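Local coordinates for hypothetical protein (Yersinia pestis, PDB 3V4H) that probably serves as an Hcp-family type VI secretion system protein, whose relatives form hexameric rings that can stack into the secretion tube, at residues A[106-111]-A[121-126]. Residues are numbered along the deposited sequence; the frame is centred on the assembly and turned at random.
Sequences VQFVLR and LTIKFT
The ring of Phe125 slots between Val106 and Phe108 on one face of the antiparallel pair 106-111 and 121-126. Its CG stands beside the backbone N (chi1 -42°), which lays the ring back along its own strand, toward Phe108, with the CD2-CE2 edge facing the neighbouring strand: CD2 comes 3.9 Å from CG1 of Val106, while CE2 meets CB of Phe108 at 4.0 Å, so Phe108 touches the ring edge with its methylene. Farther along, the Phe108 ring rises side by side with Ile123, pointing the same way, and Ile123 CD1 lies obliquely by Phe108 CD2, 4.1 Å away. Leu110 and Leu121 continue the row side by side; CD1 of Leu110 lies 3.3 Å from CD2 of Leu121, unusually short, its exact closeness doubtful. These strands form a beta hairpin at the middle of the antiparallel sheet of this Hcp-family subunit, flanked by strands 29-33 and 155-162. Phe108 meets Trp54 and Phe80; Phe125 meets Phe80 and, edge-to-face, Phe151. Leu110 packs on Pro145 and Leu121 on Ile86, both of the second subunit. On the face with Gln107 and Lys124, the methyls of Val109 and Thr122 lie side by side, CG2 to CG2 at 3.7 Å. Next to them the extended Gln107 runs alongside Lys124, whose chain bends at its last torsion so that NZ donates a hydrogen bond to Gln107 OE1 (3.1 Å), in the carbonyl plane on a lone pair. Backbone hydrogen bonds run from Phe108 N to Ile123 O (2.8 Å) and from Leu110 N to Leu121 O (2.9 Å).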
ATOM      1  N   VAL A 106     -34.099   2.633 -11.486  1.00 61.32           N
ATOM      2  CA  VAL A 106     -33.015   3.510 -11.107  1.00 59.71           C
ATOM      3  C   VAL A 106     -32.407   3.998 -12.406  1.00 58.82           C
ATOM      4  O   VAL A 106     -32.188   3.195 -13.324  1.00 57.44           O
ATOM      5  CB  VAL A 106     -31.933   2.773 -10.295  1.00 60.13           C
ATOM      6  CG1 VAL A 106     -30.713   3.675 -10.063  1.00 56.08           C
ATOM      7  CG2 VAL A 106     -32.496   2.304  -8.955  1.00 60.30           C
ATOM      8  N   GLN A 107     -32.165   5.306 -12.484  1.00 57.05           N
ATOM      9  CA  GLN A 107     -31.568   5.922 -13.660  1.00 57.82           C
ATOM     10  C   GLN A 107     -30.337   6.774 -13.291  1.00 53.99           C
ATOM     11  O   GLN A 107     -30.427   7.744 -12.523  1.00 52.16           O
ATOM     12  CB  GLN A 107     -32.608   6.768 -14.403  1.00 63.94           C
ATOM     13  CG  GLN A 107     -32.032   7.454 -15.642  1.00 68.65           C
ATOM     14  CD  GLN A 107     -32.851   8.636 -16.145  1.00 73.40           C
ATOM     15  OE1 GLN A 107     -33.417   8.567 -17.235  1.00 73.41           O
ATOM     16  NE2 GLN A 107     -32.873   9.751 -15.373  1.00 74.59           N
ATOM     17  N   PHE A 108     -29.205   6.412 -13.877  1.00 51.20           N
ATOM     18  CA  PHE A 108     -27.910   7.059 -13.641  1.00 49.32           C
ATOM     19  C   PHE A 108     -27.482   7.827 -14.871  1.00 48.23           C
ATOM     20  O   PHE A 108     -27.586   7.329 -15.974  1.00 51.63           O
ATOM     21  CB  PHE A 108     -26.873   6.011 -13.318  1.00 49.50           C
ATOM     22  CG  PHE A 108     -25.480   6.552 -13.276  1.00 47.89           C
ATOM     23  CD1 PHE A 108     -25.079   7.362 -12.232  1.00 49.48           C
ATOM     24  CD2 PHE A 108     -24.585   6.270 -14.278  1.00 49.18           C
ATOM     25  CE1 PHE A 108     -23.787   7.900 -12.167  1.00 48.44           C
ATOM     26  CE2 PHE A 108     -23.307   6.798 -14.242  1.00 49.46           C
ATOM     27  CZ  PHE A 108     -22.887   7.599 -13.156  1.00 47.03           C
ATOM     28  N   VAL A 109     -27.079   9.068 -14.698  1.00 47.21           N
ATOM     29  CA  VAL A 109     -26.815   9.940 -15.826  1.00 46.92           C
ATOM     30  C   VAL A 109     -25.499  10.690 -15.643  1.00 45.66           C
ATOM     31  O   VAL A 109     -25.223  11.291 -14.553  1.00 46.60           O
ATOM     32  CB  VAL A 109     -27.990  10.943 -16.034  1.00 51.28           C
ATOM     33  CG1 VAL A 109     -27.582  12.086 -16.957  1.00 53.74           C
ATOM     34  CG2 VAL A 109     -29.255  10.243 -16.632  1.00 52.27           C
ATOM     35  N   LEU A 110     -24.678  10.690 -16.686  1.00 46.11           N
ATOM     36  CA  LEU A 110     -23.507  11.610 -16.773  1.00 46.15           C
ATOM     37  C   LEU A 110     -23.742  12.675 -17.787  1.00 49.20           C
ATOM     38  O   LEU A 110     -24.259  12.405 -18.871  1.00 48.98           O
ATOM     39  CB  LEU A 110     -22.259  10.863 -17.228  1.00 47.43           C
ATOM     40  CG  LEU A 110     -21.847   9.558 -16.541  1.00 48.88           C
ATOM     41  CD1 LEU A 110     -20.720   8.939 -17.342  1.00 51.47           C
ATOM     42  CD2 LEU A 110     -21.392   9.753 -15.099  1.00 51.23           C
ATOM     43  N   ARG A 111     -23.283  13.883 -17.479  1.00 51.34           N
ATOM     44  CA  ARG A 111     -23.474  15.032 -18.300  1.00 56.46           C
ATOM     45  C   ARG A 111     -22.149  15.759 -18.486  1.00 63.84           C
ATOM     46  O   ARG A 111     -21.348  15.823 -17.555  1.00 63.78           O
ATOM     47  CB  ARG A 111     -24.452  15.953 -17.600  1.00 58.19           C
ATOM     48  CG  ARG A 111     -24.765  17.238 -18.345  1.00 64.34           C
ATOM     49  CD  ARG A 111     -25.992  17.923 -17.726  1.00 65.83           C
ATOM     50  NE  ARG A 111     -25.709  18.444 -16.399  1.00 63.02           N
ATOM     51  CZ  ARG A 111     -26.614  18.965 -15.558  1.00 63.93           C
ATOM     52  NH1 ARG A 111     -27.908  19.043 -15.881  1.00 61.41           N
ATOM     53  NH2 ARG A 111     -26.214  19.429 -14.373  1.00 64.46           N
ATOM     54  N   LEU A 121     -24.260   9.827 -21.311  1.00 42.47           N
ATOM     55  CA  LEU A 121     -24.383   8.414 -20.928  1.00 41.83           C
ATOM     56  C   LEU A 121     -25.491   8.229 -19.907  1.00 42.49           C
ATOM     57  O   LEU A 121     -25.557   8.930 -18.871  1.00 45.28           O
ATOM     58  CB  LEU A 121     -23.062   7.911 -20.353  1.00 44.46           C
ATOM     59  CG  LEU A 121     -23.080   6.507 -19.737  1.00 46.62           C
ATOM     60  CD1 LEU A 121     -23.090   5.486 -20.844  1.00 52.14           C
ATOM     61  CD2 LEU A 121     -21.925   6.245 -18.774  1.00 46.44           C
ATOM     62  N   THR A 122     -26.383   7.303 -20.183  1.00 45.79           N
ATOM     63  CA  THR A 122     -27.436   6.991 -19.249  1.00 44.47           C
ATOM     64  C   THR A 122     -27.459   5.502 -19.052  1.00 46.89           C
ATOM     65  O   THR A 122     -27.361   4.714 -20.010  1.00 49.10           O
ATOM     66  CB  THR A 122     -28.794   7.552 -19.699  1.00 47.20           C
ATOM     67  OG1 THR A 122     -29.245   6.817 -20.820  1.00 59.98           O
ATOM     68  CG2 THR A 122     -28.705   9.010 -20.100  1.00 44.20           C
ATOM     69  N   ILE A 123     -27.544   5.082 -17.803  1.00 47.40           N
ATOM     70  CA  ILE A 123     -27.710   3.661 -17.509  1.00 47.03           C
ATOM     71  C   ILE A 123     -28.960   3.551 -16.670  1.00 49.26           C
ATOM     72  O   ILE A 123     -29.111   4.244 -15.655  1.00 51.15           O
ATOM     73  CB  ILE A 123     -26.536   3.040 -16.715  1.00 45.46           C
ATOM     74  CG1 ILE A 123     -25.216   3.324 -17.405  1.00 44.90           C
ATOM     75  CG2 ILE A 123     -26.720   1.514 -16.633  1.00 44.81           C
ATOM     76  CD1 ILE A 123     -23.960   2.996 -16.599  1.00 44.17           C
ATOM     77  N   LYS A 124     -29.882   2.707 -17.115  1.00 53.44           N
ATOM     78  CA  LYS A 124     -31.115   2.539 -16.429  1.00 55.21           C
ATOM     79  C   LYS A 124     -31.101   1.106 -15.938  1.00 57.76           C
ATOM     80  O   LYS A 124     -30.720   0.226 -16.682  1.00 52.82           O
ATOM     81  CB  LYS A 124     -32.269   2.753 -17.392  1.00 61.58           C
ATOM     82  CG  LYS A 124     -32.268   4.102 -18.118  1.00 63.65           C
ATOM     83  CD  LYS A 124     -33.446   4.164 -19.101  1.00 71.10           C
ATOM     84  CE  LYS A 124     -33.357   5.326 -20.086  1.00 72.83           C
ATOM     85  NZ  LYS A 124     -32.769   6.569 -19.506  1.00 70.50           N
ATOM     86  N   PHE A 125     -31.463   0.896 -14.676  1.00 58.93           N
ATOM     87  CA  PHE A 125     -31.511  -0.426 -14.088  1.00 59.20           C
ATOM     88  C   PHE A 125     -32.939  -0.734 -13.657  1.00 61.81           C
ATOM     89  O   PHE A 125     -33.690   0.179 -13.284  1.00 63.29           O
ATOM     90  CB  PHE A 125     -30.574  -0.537 -12.869  1.00 56.71           C
ATOM     91  CG  PHE A 125     -29.244   0.118 -13.047  1.00 54.73           C
ATOM     92  CD1 PHE A 125     -28.102  -0.629 -13.311  1.00 55.49           C
ATOM     93  CD2 PHE A 125     -29.106   1.488 -12.872  1.00 53.04           C
ATOM     94  CE1 PHE A 125     -26.868  -0.021 -13.428  1.00 51.13           C
ATOM     95  CE2 PHE A 125     -27.869   2.102 -13.000  1.00 52.64           C
ATOM     96  CZ  PHE A 125     -26.746   1.344 -13.279  1.00 50.77           C
ATOM     97  N   THR A 126     -33.293  -2.022 -13.711  1.00 59.30           N
ATOM     98  CA  THR A 126     -34.595  -2.514 -13.325  1.00 64.07           C
ATOM     99  C   THR A 126     -34.533  -3.521 -12.197  1.00 64.87           C
ATOM    100  O   THR A 126     -33.641  -4.368 -12.174  1.00 62.56           O
ATOM    101  CB  THR A 126     -35.253  -3.225 -14.500  1.00 64.74           C
ATOM    102  OG1 THR A 126     -35.511  -2.248 -15.487  1.00 66.73           O
ATOM    103  CG2 THR A 126     -36.581  -3.889 -14.098  1.00 69.39           C
TER